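Local coordinates for melanin biosynthesis protein TyrA, putative (Shewanella oneidensis, PDB 2IIZ), which binds heme b and probably acts as a dye-decolorizing peroxidase, at residues S58-N69 against E100-R111. Residues are numbered along the deposited sequence; the frame is centred on the assembly and turned at random.
Sequences SAFNGFVAIGAN and EYDLFVHLRCDR. With EDO (1,2-ethanediol), chain D; EDO (1,2-ethanediol), chain E.
Phe63 and His106 face each other as a hydrogen-bonded pair of two antiparallel strands, 61-67 and 103-109. Phe63 N gives a bond to His106 O, and His106 N returns one to Phe63 O, each 2.8 Å long. Ala65 and Phe104 repeat this double exchange, as do Asn61 and Arg108. At the end of strand 61-67, Gly67 N donates to Asp102 O, just before strand 103-109.

On the face with Asn61, Ala65 and Arg108 sits an aromatic cluster of Phe63, Phe104 and His106. With CG between the backbone N and carbonyl carbon (chi1 69°), the Phe63 ring swings across its partner strand, and His106 CB lies over its centre, 3.5 Å from the centroid. The two ring planes are nearly parallel but slid apart, whereas Phe104 stands almost perpendicular to Phe63, CE2 meeting CE1 of Phe63 at 4.1 Å. Were Phe63 cut back to an alanine, the imidazole would probably lose the ring lying over one of its faces, and Phe104 its contact with that ring. Beside His106, Arg108 NH1 bonds to Gln244 OE1 and NH2 to the backbone carbonyl of Glu17.

On the reverse face, Ile66 CG1 packs against Leu103 CD2 at 3.7 Å; Leu103 and Val64 also touch helix 34-54.

A classic beta bulge sets Asp102 and Leu103 together opposite Phe27 of strand 21-29. Strands 61-67 and 103-109 are neighbours within the antiparallel sheet of the ferredoxin-like fold of DyP-type peroxidases, flanked by strands 291-301 and 21-29.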
loop_
_atom_site.group_PDB
_atom_site.type_symbol
_atom_site.label_atom_id
_atom_site.label_comp_id
_atom_site.label_asym_id
_atom_site.label_seq_id
_atom_site.Cartn_x
_atom_site.Cartn_y
_atom_site.Cartn_z
ATOM N N SER A 58 -5.629 17.752 -4.514
ATOM C CA SER A 58 -5.488 16.612 -3.597
ATOM C C SER A 58 -4.419 16.878 -2.549
ATOM O O SER A 58 -3.773 15.953 -2.071
ATOM C CB SER A 58 -5.144 15.354 -4.390
ATOM O OG SER A 58 -3.825 15.410 -4.908
ATOM N N ALA A 59 -4.247 18.152 -2.207
ATOM C CA ALA A 59 -3.352 18.602 -1.127
ATOM C C ALA A 59 -1.975 17.943 -1.119
ATOM O O ALA A 59 -1.481 17.507 -0.066
ATOM C CB ALA A 59 -4.036 18.437 0.203
ATOM N N PHE A 60 -1.353 17.870 -2.294
ATOM C CA PHE A 60 -0.066 17.202 -2.408
ATOM C C PHE A 60 0.975 18.011 -1.688
ATOM O O PHE A 60 0.939 19.251 -1.709
ATOM C CB PHE A 60 0.363 17.021 -3.861
ATOM C CG PHE A 60 1.734 16.438 -4.004
ATOM C CD1 PHE A 60 2.869 17.240 -3.868
ATOM C CD2 PHE A 60 1.901 15.085 -4.272
ATOM C CE1 PHE A 60 4.157 16.706 -3.991
ATOM C CE2 PHE A 60 3.177 14.539 -4.399
ATOM C CZ PHE A 60 4.311 15.356 -4.257
ATOM N N ASN A 61 1.914 17.315 -1.054
ATOM C CA ASN A 61 3.088 17.981 -0.501
ATOM C C ASN A 61 4.127 16.957 -0.109
ATOM O O ASN A 61 3.821 15.766 -0.037
ATOM C CB ASN A 61 2.725 18.813 0.708
ATOM C CG ASN A 61 2.277 17.968 1.845
ATOM O OD1 ASN A 61 3.101 17.400 2.587
ATOM N ND2 ASN A 61 0.959 17.862 2.006
ATOM N N GLY A 62 5.347 17.441 0.138
ATOM C CA GLY A 62 6.508 16.580 0.218
ATOM C C GLY A 62 7.801 17.291 0.596
ATOM O O GLY A 62 7.887 18.519 0.585
ATOM N N PHE A 63 8.808 16.497 0.938
ATOM C CA PHE A 63 10.128 17.020 1.144
ATOM C C PHE A 63 11.202 15.986 0.868
ATOM O O PHE A 63 10.940 14.791 0.924
ATOM C CB PHE A 63 10.274 17.684 2.538
ATOM C CG PHE A 63 10.240 16.742 3.705
ATOM C CD1 PHE A 63 11.321 15.926 4.006
ATOM C CD2 PHE A 63 9.133 16.688 4.525
ATOM C CE1 PHE A 63 11.284 15.054 5.111
ATOM C CE2 PHE A 63 9.100 15.829 5.611
ATOM C CZ PHE A 63 10.183 15.014 5.896
ATOM N N VAL A 64 12.401 16.478 0.554
ATOM C CA VAL A 64 13.639 15.701 0.520
ATOM C C VAL A 64 14.549 16.126 1.669
ATOM O O VAL A 64 14.842 17.321 1.826
ATOM C CB VAL A 64 14.454 15.933 -0.760
ATOM C CG1 VAL A 64 15.547 14.861 -0.903
ATOM C CG2 VAL A 64 13.552 15.909 -1.974
ATOM N N ALA A 65 14.986 15.135 2.450
ATOM C CA ALA A 65 15.923 15.317 3.556
ATOM C C ALA A 65 17.112 14.401 3.380
ATOM O O ALA A 65 17.044 13.410 2.649
ATOM C CB ALA A 65 15.260 15.028 4.865
ATOM N N ILE A 66 18.189 14.754 4.075
ATOM C CA ILE A 66 19.534 14.232 3.837
ATOM C C ILE A 66 20.136 13.645 5.124
ATOM O O ILE A 66 20.111 14.290 6.164
ATOM C CB ILE A 66 20.418 15.386 3.320
ATOM C CG1 ILE A 66 19.951 15.788 1.918
ATOM C CG2 ILE A 66 21.890 15.012 3.295
ATOM C CD1 ILE A 66 20.189 17.211 1.636
ATOM N N GLY A 67 20.680 12.433 5.050
ATOM C CA GLY A 67 21.092 11.715 6.258
ATOM C C GLY A 67 22.237 12.386 7.003
ATOM O O GLY A 67 23.102 13.020 6.395
ATOM N N ALA A 68 22.248 12.245 8.324
ATOM C CA ALA A 68 23.283 12.885 9.150
ATOM C C ALA A 68 24.693 12.419 8.770
ATOM O O ALA A 68 25.641 13.218 8.728
ATOM C CB ALA A 68 23.016 12.617 10.625
ATOM N N ASN A 69 24.823 11.124 8.492
ATOM C CA ASN A 69 26.121 10.509 8.189
ATOM C C ASN A 69 26.595 10.685 6.734
ATOM O O ASN A 69 27.683 10.242 6.373
ATOM C CB ASN A 69 26.081 9.013 8.558
ATOM C CG ASN A 69 26.306 8.772 10.042
ATOM O OD1 ASN A 69 26.451 9.717 10.820
ATOM N ND2 ASN A 69 26.338 7.501 10.441
ATOM N N GLU A 100 20.860 4.452 9.666
ATOM C CA GLU A 100 20.858 5.702 8.943
ATOM C C GLU A 100 20.791 5.418 7.457
ATOM O O GLU A 100 21.285 4.368 7.006
ATOM C CB GLU A 100 22.134 6.481 9.235
ATOM C CG GLU A 100 22.474 6.611 10.726
ATOM C CD GLU A 100 21.721 7.705 11.439
ATOM O OE1 GLU A 100 20.801 8.326 10.859
ATOM O OE2 GLU A 100 22.068 7.944 12.607
ATOM N N TYR A 101 20.179 6.359 6.722
ATOM C CA TYR A 101 20.065 6.319 5.256
ATOM C C TYR A 101 20.550 7.656 4.699
ATOM O O TYR A 101 20.362 8.687 5.345
ATOM C CB TYR A 101 18.613 6.079 4.812
ATOM C CG TYR A 101 17.998 4.840 5.424
ATOM C CD1 TYR A 101 18.239 3.580 4.879
ATOM C CD2 TYR A 101 17.176 4.930 6.555
ATOM C CE1 TYR A 101 17.679 2.438 5.440
ATOM C CE2 TYR A 101 16.609 3.799 7.126
ATOM C CZ TYR A 101 16.865 2.553 6.563
ATOM O OH TYR A 101 16.312 1.422 7.117
ATOM N N ASP A 102 21.162 7.626 3.509
ATOM C CA ASP A 102 21.732 8.828 2.881
ATOM C C ASP A 102 20.682 9.881 2.514
ATOM O O ASP A 102 20.892 11.083 2.718
ATOM C CB ASP A 102 22.525 8.458 1.616
ATOM C CG ASP A 102 23.803 7.693 1.919
ATOM O OD1 ASP A 102 24.163 7.534 3.105
ATOM O OD2 ASP A 102 24.448 7.244 0.959
ATOM N N LEU A 103 19.563 9.423 1.969
ATOM C CA LEU A 103 18.494 10.314 1.542
ATOM C C LEU A 103 17.122 9.761 1.873
ATOM O O LEU A 103 16.880 8.548 1.787
ATOM C CB LEU A 103 18.558 10.543 0.038
ATOM C CG LEU A 103 19.787 11.239 -0.525
ATOM C CD1 LEU A 103 19.705 11.169 -2.038
ATOM C CD2 LEU A 103 19.874 12.689 -0.061
ATOM N N PHE A 104 16.239 10.683 2.241
ATOM C CA PHE A 104 14.859 10.390 2.567
ATOM C C PHE A 104 13.979 11.308 1.719
ATOM O O PHE A 104 14.174 12.537 1.693
ATOM C CB PHE A 104 14.639 10.619 4.062
ATOM C CG PHE A 104 13.210 10.433 4.535
ATOM C CD1 PHE A 104 12.385 9.451 4.003
ATOM C CD2 PHE A 104 12.702 11.246 5.534
ATOM C CE1 PHE A 104 11.087 9.294 4.452
ATOM C CE2 PHE A 104 11.414 11.094 5.982
ATOM C CZ PHE A 104 10.601 10.109 5.436
ATOM N N VAL A 105 13.022 10.689 1.026
ATOM C CA VAL A 105 12.017 11.397 0.270
ATOM C C VAL A 105 10.667 11.086 0.901
ATOM O O VAL A 105 10.188 9.930 0.892
ATOM C CB VAL A 105 12.014 10.980 -1.222
ATOM C CG1 VAL A 105 10.891 11.653 -1.968
ATOM C CG2 VAL A 105 13.331 11.330 -1.882
ATOM N N HIS A 106 10.063 12.139 1.440
ATOM C CA HIS A 106 8.802 12.073 2.152
ATOM C C HIS A 106 7.728 12.677 1.293
ATOM O O HIS A 106 7.762 13.882 1.022
ATOM C CB HIS A 106 8.943 12.898 3.405
ATOM C CG HIS A 106 7.709 12.976 4.234
ATOM N ND1 HIS A 106 7.500 12.162 5.326
ATOM C CD2 HIS A 106 6.629 13.777 4.147
ATOM C CE1 HIS A 106 6.338 12.456 5.875
ATOM N NE2 HIS A 106 5.788 13.432 5.179
ATOM N N LEU A 107 6.775 11.847 0.870
ATOM C CA LEU A 107 5.732 12.287 -0.061
ATOM C C LEU A 107 4.341 12.094 0.498
ATOM O O LEU A 107 4.044 11.062 1.111
ATOM C CB LEU A 107 5.835 11.540 -1.394
ATOM C CG LEU A 107 7.210 11.523 -2.049
ATOM C CD1 LEU A 107 7.187 10.684 -3.329
ATOM C CD2 LEU A 107 7.708 12.931 -2.337
ATOM N N ARG A 108 3.479 13.084 0.269
ATOM C CA ARG A 108 2.118 13.037 0.827
ATOM C C ARG A 108 1.024 13.550 -0.090
ATOM O O ARG A 108 1.266 14.420 -0.920
ATOM C CB ARG A 108 2.090 13.763 2.172
ATOM C CG ARG A 108 2.117 12.769 3.297
ATOM C CD ARG A 108 2.594 13.323 4.555
ATOM N NE ARG A 108 1.686 14.306 5.105
ATOM C CZ ARG A 108 1.697 14.711 6.371
ATOM N NH1 ARG A 108 2.557 14.209 7.250
ATOM N NH2 ARG A 108 0.831 15.624 6.757
ATOM N N CYS A 109 -0.182 12.992 0.072
ATOM C CA CYS A 109 -1.328 13.346 -0.771
ATOM C C CYS A 109 -2.593 12.647 -0.275
ATOM O O CYS A 109 -2.526 11.582 0.366
ATOM C CB CYS A 109 -1.061 12.904 -2.219
ATOM S SG CYS A 109 -2.167 13.588 -3.473
ATOM N N ASP A 110 -3.740 13.242 -0.577
ATOM C CA ASP A 110 -5.046 12.613 -0.347
ATOM C C ASP A 110 -5.429 11.605 -1.454
ATOM O O ASP A 110 -6.483 10.964 -1.390
ATOM C CB ASP A 110 -6.102 13.703 -0.196
ATOM C CG ASP A 110 -5.826 14.589 1.012
ATOM O OD1 ASP A 110 -5.061 14.161 1.907
ATOM O OD2 ASP A 110 -6.357 15.710 1.078
ATOM N N ARG A 111 -4.561 11.473 -2.455
ATOM C CA ARG A 111 -4.739 10.507 -3.532
ATOM C C ARG A 111 -3.492 9.663 -3.585
ATOM O O ARG A 111 -2.371 10.176 -3.568
ATOM C CB ARG A 111 -4.934 11.200 -4.884
ATOM C CG ARG A 111 -6.277 11.873 -5.033
ATOM C CD ARG A 111 -6.506 12.448 -6.407
ATOM N NE ARG A 111 -6.391 11.437 -7.465
ATOM C CZ ARG A 111 -6.776 11.639 -8.726
ATOM N NH1 ARG A 111 -7.302 12.799 -9.095
ATOM N NH2 ARG A 111 -6.644 10.677 -9.633
HETATM C C1 EDO D . -8.047 15.061 4.132
HETATM O O1 EDO D . -7.881 15.922 5.253
HETATM C C2 EDO D . -9.427 15.279 3.523
HETATM O O2 EDO D . -9.467 14.746 2.192
HETATM C C1 EDO E . -6.839 7.403 -5.246
HETATM O O1 EDO E . -5.924 6.417 -5.764
HETATM C C2 EDO E . -6.991 7.185 -3.736
HETATM O O2 EDO E . -7.548 8.322 -3.047
#